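Local coordinates for uncharacterized protein (Mannheimia succiniciproducens, PDB 3KG4) that probably cleaves CRISPR precursor transcripts into crRNA as a metal-independent Cas5d endoribonuclease of the type I-C antiviral defence system, at residues A[29-34]-A[64-69]; A[191-196]-A[204-209]. All blocks are in the same frame, centred on the assembly; numbering follows the deposited sequence.

From the N terminus, strand 27-28 leads into the 29-34 loop, which ends at helix 35-45; the chain then runs through strand 51-60 and returns as 64-69 to make contact 1, closing a loop that holds that helix and strand. Contact 2 comes later and is much more local: strand 186-195 turns back into strand 203-211 to form a hairpin at the edge of the seven-stranded antiparallel sheet. The two contacts follow in series, neither nested nor crossed. They still meet in space, since Y30 OH probably hydrogen-bonds to L192 N and the methyl of M191 packs on V32 and T34, tying the small mixed sheet's loop to the hairpin.

Contact 1: residues A[29-34]-A[64-69]; sequences SYDVIT and IRFESV
The ring of F66 presents its rim to the 29-34 loop: D31 OD1 lies in the ring plane, 3.4 Å from F66 CZ, and Y30 O is also near that plane at the edge, while S29 O comes in obliquely at F66 CE1. The D31 carboxylate is turned 64° from the ring. This is loop-to-strand packing in the Cas5 fold, where residues 29-32, between strand 27-28 and helix 35-45, run nearly antiparallel to residues 64-66, with no hydrogen bond between them. Strand 107-112 pairs with both strand 27-28 and strand 66-70, and its L111 touches S29, I64 and F66. D31 CG stands anti to its carbonyl carbon (chi1 -67°), which puts one carboxylate oxygen at the F66 rim and leaves OD2 for a salt bridge with R186. I64 crosses the D31 side chain at about a right angle; its CG2 branch meets D31 O at 3.5 Å and D31 CB at 3.9 Å. Within the loop, S29 OG hydrogen-bonds to Y30 O on an in-plane lone pair at 2.7 Å. Farther along, the other branch of I64 ends with CD1 4.1 Å from V32 CG1.

Contact 2: residues A[191-196]-A[204-209]; sequences MLHDID and HFFRAE
H193 and H204 lie side by side and point the same way, their ring planes 34° apart, whereas the F206 side chain runs across that of H193, with ring planes 59° apart. H193 CG is anti to its backbone N (chi1 -170°), bringing the imidazole against both H204 and F206: H193 CD2 is 4.1 Å from H204 CD2 and equally far from F206 CB. The three rings form an aromatic cluster, which F220 extends with edge-to-face contacts to both histidines; H193 NE2 is bonded to P218 O. F206 turns the rim of its ring to L192 O, which lies in the ring plane 3.6 Å from F206 CE2, and the same ring atom reaches M191 CB. Beneath these side chains runs an antiparallel hairpin with a classic beta bulge. M191 and F206 form a hydrogen-bonded pair with both bonds made; beyond it H193 and D194 both face H204, and H204 O accepts from H193 N at 2.7 Å and, over a longer 3.3 Å, from D194 N. H204 N returns a bond to D194 O. The carboxylate of D194 takes I195 N on the anti lone pair of OD2, and also meets R39 and S36 of the adjoining helix. In the non-hydrogen-bonded pair L192 and F205 the side chains diverge, and F205 CD1 rests 3.5 Å from L192 N. At the other end of the pairing M191 SD lies 3.6 Å from A208 CB, put there by chi1 and an extended chi2; the bend at chi3 turns only the terminal methyl, CE.

Contact 1: residues A[29-34]-A[64-69]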
ATOM      1  N   SER A  29      15.184   1.096   2.318  1.00 21.87           N
ATOM      2  CA  SER A  29      13.758   0.700   2.238  1.00 21.89           C
ATOM      3  C   SER A  29      13.476  -0.514   3.133  1.00 21.74           C
ATOM      4  O   SER A  29      14.311  -1.412   3.347  1.00 21.90           O
ATOM      5  CB  SER A  29      13.376   0.351   0.792  1.00 22.49           C
ATOM      6  OG  SER A  29      11.982  -0.038   0.639  1.00 21.53           O
ATOM      7  N   TYR A  30      12.262  -0.531   3.642  1.00 21.99           N
ATOM      8  CA  TYR A  30      11.677  -1.725   4.155  1.00 20.80           C
ATOM      9  C   TYR A  30      11.595  -2.753   3.032  1.00 21.09           C
ATOM     10  O   TYR A  30      11.748  -2.418   1.843  1.00 22.09           O
ATOM     11  CB  TYR A  30      10.306  -1.429   4.637  1.00 20.86           C
ATOM     12  CG  TYR A  30      10.165  -0.814   5.988  1.00 21.49           C
ATOM     13  CD1 TYR A  30      10.568  -1.502   7.138  1.00 21.69           C
ATOM     14  CD2 TYR A  30       9.522   0.388   6.143  1.00 19.67           C
ATOM     15  CE1 TYR A  30      10.372  -0.961   8.404  1.00 21.37           C
ATOM     16  CE2 TYR A  30       9.323   0.943   7.406  1.00 21.22           C
ATOM     17  CZ  TYR A  30       9.755   0.249   8.526  1.00 20.39           C
ATOM     18  OH  TYR A  30       9.555   0.754   9.787  1.00 24.84           O
ATOM     19  N   ASP A  31      11.379  -4.006   3.412  1.00 20.89           N
ATOM     20  CA  ASP A  31      11.306  -5.110   2.458  1.00 22.11           C
ATOM     21  C   ASP A  31      10.070  -5.094   1.591  1.00 20.72           C
ATOM     22  O   ASP A  31      10.102  -5.667   0.499  1.00 22.64           O
ATOM     23  CB  ASP A  31      11.340  -6.483   3.188  1.00 21.67           C
ATOM     24  CG  ASP A  31      12.639  -6.767   3.856  1.00 25.56           C
ATOM     25  OD1 ASP A  31      13.514  -5.879   3.905  1.00 24.82           O
ATOM     26  OD2 ASP A  31      12.827  -7.939   4.302  1.00 27.04           O
ATOM     27  N   VAL A  32       9.014  -4.451   2.066  1.00 19.94           N
ATOM     28  CA  VAL A  32       7.729  -4.379   1.368  1.00 19.32           C
ATOM     29  C   VAL A  32       7.084  -3.026   1.689  1.00 19.99           C
ATOM     30  O   VAL A  32       7.488  -2.297   2.608  1.00 18.74           O
ATOM     31  CB  VAL A  32       6.749  -5.492   1.851  1.00 18.20           C
ATOM     32  CG1 VAL A  32       7.378  -6.947   1.658  1.00 19.38           C
ATOM     33  CG2 VAL A  32       6.397  -5.303   3.332  1.00 21.12           C
ATOM     34  N   ILE A  33       6.022  -2.743   0.954  1.00 19.09           N
ATOM     35  CA  ILE A  33       5.211  -1.577   1.213  1.00 19.95           C
ATOM     36  C   ILE A  33       4.557  -1.576   2.609  1.00 20.83           C
ATOM     37  O   ILE A  33       4.103  -2.615   3.128  1.00 20.79           O
ATOM     38  CB  ILE A  33       4.157  -1.414   0.048  1.00 18.32           C
ATOM     39  CG1 ILE A  33       3.443  -0.059   0.154  1.00 20.21           C
ATOM     40  CG2 ILE A  33       3.139  -2.542   0.121  1.00 18.90           C
ATOM     41  CD1 ILE A  33       2.722   0.375  -1.122  1.00 23.47           C
ATOM     42  N   THR A  34       4.564  -0.405   3.243  1.00 21.15           N
ATOM     43  CA  THR A  34       3.927  -0.192   4.505  1.00 22.31           C
ATOM     44  C   THR A  34       2.450   0.092   4.279  1.00 23.14           C
ATOM     45  O   THR A  34       2.074   0.537   3.194  1.00 24.15           O
ATOM     46  CB  THR A  34       4.539   1.034   5.228  1.00 22.35           C
ATOM     47  OG1 THR A  34       4.476   2.177   4.344  1.00 22.09           O
ATOM     48  CG2 THR A  34       6.035   0.753   5.610  1.00 21.78           C
ATOM     49  N   ILE A  64      11.745 -10.132  -3.135  1.00 30.68           N
ATOM     50  CA  ILE A  64      12.308  -8.993  -2.432  1.00 29.82           C
ATOM     51  C   ILE A  64      13.771  -8.810  -2.852  1.00 30.33           C
ATOM     52  O   ILE A  64      14.618  -9.669  -2.559  1.00 30.18           O
ATOM     53  CB  ILE A  64      12.133  -9.185  -0.895  1.00 29.99           C
ATOM     54  CG1 ILE A  64      10.640  -9.359  -0.571  1.00 30.77           C
ATOM     55  CG2 ILE A  64      12.703  -7.969  -0.109  1.00 26.17           C
ATOM     56  CD1 ILE A  64      10.301  -9.718   0.861  1.00 30.88           C
ATOM     57  N   ARG A  65      14.062  -7.714  -3.562  1.00 30.65           N
ATOM     58  CA  ARG A  65      15.415  -7.429  -4.061  1.00 31.49           C
ATOM     59  C   ARG A  65      15.766  -5.950  -3.959  1.00 30.11           C
ATOM     60  O   ARG A  65      14.908  -5.111  -4.180  1.00 28.81           O
ATOM     61  CB  ARG A  65      15.566  -7.882  -5.503  1.00 32.35           C
ATOM     62  CG  ARG A  65      15.795  -9.392  -5.546  1.00 38.04           C
ATOM     63  CD  ARG A  65      15.892  -9.942  -6.948  1.00 44.11           C
ATOM     64  NE  ARG A  65      14.973  -9.278  -7.873  1.00 45.17           N
ATOM     65  CZ  ARG A  65      15.340  -8.408  -8.809  1.00 49.37           C
ATOM     66  NH1 ARG A  65      16.622  -8.063  -8.969  1.00 50.79           N
ATOM     67  NH2 ARG A  65      14.414  -7.862  -9.584  1.00 51.24           N
ATOM     68  N   PHE A  66      17.034  -5.662  -3.675  1.00 29.69           N
ATOM     69  CA  PHE A  66      17.493  -4.313  -3.363  1.00 29.43           C
ATOM     70  C   PHE A  66      18.598  -3.881  -4.304  1.00 31.17           C
ATOM     71  O   PHE A  66      19.337  -4.717  -4.852  1.00 30.59           O
ATOM     72  CB  PHE A  66      18.039  -4.261  -1.944  1.00 29.22           C
ATOM     73  CG  PHE A  66      17.012  -4.482  -0.893  1.00 27.53           C
ATOM     74  CD1 PHE A  66      16.203  -3.453  -0.480  1.00 23.68           C
ATOM     75  CD2 PHE A  66      16.887  -5.713  -0.254  1.00 25.92           C
ATOM     76  CE1 PHE A  66      15.270  -3.645   0.518  1.00 27.03           C
ATOM     77  CE2 PHE A  66      15.921  -5.892   0.713  1.00 24.40           C
ATOM     78  CZ  PHE A  66      15.136  -4.853   1.109  1.00 23.83           C
ATOM     79  N   GLU A  67      18.712  -2.577  -4.504  1.00 31.75           N
ATOM     80  CA  GLU A  67      19.821  -1.994  -5.276  1.00 33.99           C
ATOM     81  C   GLU A  67      20.174  -0.662  -4.621  1.00 33.15           C
ATOM     82  O   GLU A  67      19.272   0.096  -4.232  1.00 33.59           O
ATOM     83  CB  GLU A  67      19.381  -1.804  -6.742  1.00 35.05           C
ATOM     84  CG  GLU A  67      20.419  -1.269  -7.719  1.00 39.78           C
ATOM     85  CD  GLU A  67      19.807  -0.990  -9.113  1.00 44.44           C
ATOM     86  OE1 GLU A  67      19.174  -1.889  -9.704  1.00 49.99           O
ATOM     87  OE2 GLU A  67      19.925   0.143  -9.622  1.00 52.15           O
ATOM     88  N   SER A  68      21.468  -0.394  -4.441  1.00 33.14           N
ATOM     89  CA  SER A  68      21.924   0.946  -4.072  1.00 33.34           C
ATOM     90  C   SER A  68      21.901   1.849  -5.328  1.00 33.76           C
ATOM     91  O   SER A  68      22.538   1.520  -6.334  1.00 33.92           O
ATOM     92  CB  SER A  68      23.339   0.917  -3.481  1.00 33.34           C
ATOM     93  OG  SER A  68      23.697   2.217  -3.029  1.00 35.03           O
ATOM     94  N   VAL A  69      21.202   2.979  -5.257  1.00 34.57           N
ATOM     95  CA  VAL A  69      21.045   3.893  -6.397  1.00 35.41           C
ATOM     96  C   VAL A  69      21.366   5.328  -5.995  1.00 37.62           C
ATOM     97  O   VAL A  69      21.290   5.688  -4.805  1.00 36.97           O
ATOM     98  CB  VAL A  69      19.596   3.857  -6.971  1.00 35.71           C
ATOM     99  CG1 VAL A  69      19.215   2.449  -7.458  1.00 33.33           C
ATOM    100  CG2 VAL A  69      18.604   4.378  -5.951  1.00 35.49           C
TER

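Contact 2: residues A[191-196]-A[204-209]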
ATOM      1  N   MET A 191       7.379  -3.025  11.683  1.00 22.57           N
ATOM      2  CA  MET A 191       7.359  -2.108  10.537  1.00 22.80           C
ATOM      3  C   MET A 191       6.386  -1.017  10.901  1.00 23.31           C
ATOM      4  O   MET A 191       5.429  -1.259  11.633  1.00 24.03           O
ATOM      5  CB  MET A 191       6.826  -2.790   9.255  1.00 22.41           C
ATOM      6  CG  MET A 191       7.724  -3.825   8.573  1.00 22.48           C
ATOM      7  SD  MET A 191       7.262  -4.389   6.891  1.00 12.59           S
ATOM      8  CE  MET A 191       6.962  -2.709   6.095  1.00 19.11           C
ATOM      9  N   LEU A 192       6.595   0.172  10.340  1.00 23.33           N
ATOM     10  CA  LEU A 192       5.634   1.246  10.491  1.00 23.77           C
ATOM     11  C   LEU A 192       4.288   0.792  10.000  1.00 22.94           C
ATOM     12  O   LEU A 192       4.220   0.240   8.905  1.00 22.19           O
ATOM     13  CB  LEU A 192       6.085   2.429   9.635  1.00 25.25           C
ATOM     14  CG  LEU A 192       5.176   3.653   9.775  1.00 28.18           C
ATOM     15  CD1 LEU A 192       5.448   4.247  11.167  1.00 28.58           C
ATOM     16  CD2 LEU A 192       5.508   4.632   8.625  1.00 31.15           C
ATOM     17  N   HIS A 193       3.248   0.962  10.825  1.00 23.14           N
ATOM     18  CA  HIS A 193       1.877   0.786  10.404  1.00 23.61           C
ATOM     19  C   HIS A 193       1.431   2.162   9.812  1.00 26.01           C
ATOM     20  O   HIS A 193       1.113   2.285   8.630  1.00 25.05           O
ATOM     21  CB  HIS A 193       1.018   0.392  11.588  1.00 22.74           C
ATOM     22  CG  HIS A 193      -0.374  -0.047  11.240  1.00 25.00           C
ATOM     23  ND1 HIS A 193      -1.110   0.525  10.223  1.00 28.01           N
ATOM     24  CD2 HIS A 193      -1.175  -0.988  11.792  1.00 25.76           C
ATOM     25  CE1 HIS A 193      -2.288  -0.069  10.135  1.00 28.64           C
ATOM     26  NE2 HIS A 193      -2.362  -0.984  11.087  1.00 29.53           N
ATOM     27  N   ASP A 194       1.413   3.191  10.640  1.00 28.31           N
ATOM     28  CA  ASP A 194       1.096   4.549  10.143  1.00 30.63           C
ATOM     29  C   ASP A 194       1.487   5.570  11.200  1.00 32.95           C
ATOM     30  O   ASP A 194       1.896   5.198  12.279  1.00 29.95           O
ATOM     31  CB  ASP A 194      -0.416   4.659   9.811  1.00 31.79           C
ATOM     32  CG  ASP A 194      -0.704   5.403   8.491  1.00 33.39           C
ATOM     33  OD1 ASP A 194      -1.653   4.961   7.770  1.00 32.53           O
ATOM     34  OD2 ASP A 194       0.019   6.402   8.176  1.00 33.99           O
ATOM     35  N   ILE A 195       1.346   6.866  10.874  1.00 36.60           N
ATOM     36  CA  ILE A 195       1.669   7.988  11.775  1.00 40.33           C
ATOM     37  C   ILE A 195       0.414   8.859  11.982  1.00 43.29           C
ATOM     38  O   ILE A 195      -0.403   8.988  11.064  1.00 43.96           O
ATOM     39  CB  ILE A 195       2.786   8.890  11.181  1.00 40.77           C
ATOM     40  CG1 ILE A 195       4.097   8.115  11.060  1.00 42.36           C
ATOM     41  CG2 ILE A 195       3.065  10.115  12.060  1.00 41.63           C
ATOM     42  CD1 ILE A 195       4.726   8.190   9.663  1.00 43.25           C
ATOM     43  N   ASP A 196       0.255   9.427  13.177  1.00 45.91           N
ATOM     44  CA  ASP A 196      -0.763  10.479  13.421  1.00 47.82           C
ATOM     45  C   ASP A 196      -0.045  11.827  13.480  1.00 48.93           C
ATOM     46  O   ASP A 196       0.776  12.063  14.379  1.00 49.79           O
ATOM     47  CB  ASP A 196      -1.514  10.240  14.741  1.00 48.44           C
ATOM     48  N   HIS A 204       3.192   4.458  14.819  1.00 28.63           N
ATOM     49  CA  HIS A 204       2.687   3.231  15.385  1.00 26.30           C
ATOM     50  C   HIS A 204       3.189   2.085  14.505  1.00 25.76           C
ATOM     51  O   HIS A 204       3.087   2.173  13.280  1.00 23.98           O
ATOM     52  CB  HIS A 204       1.183   3.249  15.399  1.00 25.98           C
ATOM     53  CG  HIS A 204       0.586   1.962  15.850  1.00 26.48           C
ATOM     54  ND1 HIS A 204       0.820   1.442  17.109  1.00 28.24           N
ATOM     55  CD2 HIS A 204      -0.165   1.048  15.192  1.00 25.95           C
ATOM     56  CE1 HIS A 204       0.191   0.280  17.214  1.00 29.15           C
ATOM     57  NE2 HIS A 204      -0.423   0.029  16.072  1.00 27.90           N
ATOM     58  N   PHE A 205       3.755   1.052  15.147  1.00 24.86           N
ATOM     59  CA  PHE A 205       4.380  -0.063  14.452  1.00 24.91           C
ATOM     60  C   PHE A 205       3.502  -1.303  14.581  1.00 24.09           C
ATOM     61  O   PHE A 205       2.615  -1.364  15.459  1.00 23.64           O
ATOM     62  CB  PHE A 205       5.770  -0.339  15.033  1.00 25.49           C
ATOM     63  CG  PHE A 205       6.745   0.761  14.762  1.00 28.45           C
ATOM     64  CD1 PHE A 205       7.599   0.705  13.692  1.00 31.15           C
ATOM     65  CD2 PHE A 205       6.773   1.882  15.593  1.00 32.84           C
ATOM     66  CE1 PHE A 205       8.473   1.746  13.443  1.00 35.54           C
ATOM     67  CE2 PHE A 205       7.639   2.923  15.341  1.00 33.79           C
ATOM     68  CZ  PHE A 205       8.490   2.856  14.290  1.00 34.20           C
ATOM     69  N   PHE A 206       3.719  -2.254  13.688  1.00 22.98           N
ATOM     70  CA  PHE A 206       3.033  -3.548  13.794  1.00 22.49           C
ATOM     71  C   PHE A 206       4.025  -4.648  13.398  1.00 21.45           C
ATOM     72  O   PHE A 206       5.020  -4.404  12.701  1.00 19.06           O
ATOM     73  CB  PHE A 206       1.747  -3.635  12.944  1.00 22.40           C
ATOM     74  CG  PHE A 206       1.967  -3.842  11.475  1.00 21.75           C
ATOM     75  CD1 PHE A 206       1.509  -5.001  10.847  1.00 24.96           C
ATOM     76  CD2 PHE A 206       2.621  -2.879  10.679  1.00 21.87           C
ATOM     77  CE1 PHE A 206       1.704  -5.209   9.494  1.00 24.63           C
ATOM     78  CE2 PHE A 206       2.789  -3.073   9.334  1.00 22.44           C
ATOM     79  CZ  PHE A 206       2.339  -4.223   8.723  1.00 25.24           C
ATOM     80  N   ARG A 207       3.689  -5.865  13.804  1.00 23.07           N
ATOM     81  CA  ARG A 207       4.505  -7.021  13.459  1.00 23.14           C
ATOM     82  C   ARG A 207       4.047  -7.534  12.127  1.00 23.09           C
ATOM     83  O   ARG A 207       2.950  -8.117  11.983  1.00 23.38           O
ATOM     84  CB  ARG A 207       4.453  -8.105  14.549  1.00 23.66           C
ATOM     85  CG  ARG A 207       5.453  -9.229  14.324  1.00 25.20           C
ATOM     86  CD  ARG A 207       6.870  -8.755  14.097  1.00 26.16           C
ATOM     87  NE  ARG A 207       7.814  -9.866  14.243  1.00 27.46           N
ATOM     88  CZ  ARG A 207       8.295 -10.297  15.408  1.00 29.65           C
ATOM     89  NH1 ARG A 207       9.135 -11.344  15.417  1.00 23.73           N
ATOM     90  NH2 ARG A 207       7.934  -9.697  16.551  1.00 25.96           N
ATOM     91  N   ALA A 208       4.892  -7.322  11.121  1.00 21.93           N
ATOM     92  CA  ALA A 208       4.553  -7.664   9.764  1.00 22.46           C
ATOM     93  C   ALA A 208       4.968  -9.097   9.474  1.00 23.24           C
ATOM     94  O   ALA A 208       6.135  -9.414   9.579  1.00 22.65           O
ATOM     95  CB  ALA A 208       5.265  -6.735   8.800  1.00 21.51           C
ATOM     96  N   GLU A 209       4.011  -9.936   9.071  1.00 24.84           N
ATOM     97  CA  GLU A 209       4.331 -11.330   8.739  1.00 25.55           C
ATOM     98  C   GLU A 209       3.710 -11.696   7.410  1.00 24.50           C
ATOM     99  O   GLU A 209       2.505 -11.516   7.201  1.00 24.55           O
ATOM    100  CB  GLU A 209       3.856 -12.281   9.805  1.00 27.28           C
ATOM    101  CG  GLU A 209       4.095 -13.730   9.338  1.00 33.76           C
ATOM    102  CD  GLU A 209       3.848 -14.769  10.403  1.00 41.91           C
ATOM    103  OE1 GLU A 209       3.286 -14.421  11.468  1.00 44.84           O
ATOM    104  OE2 GLU A 209       4.221 -15.944  10.139  1.00 48.15           O
TER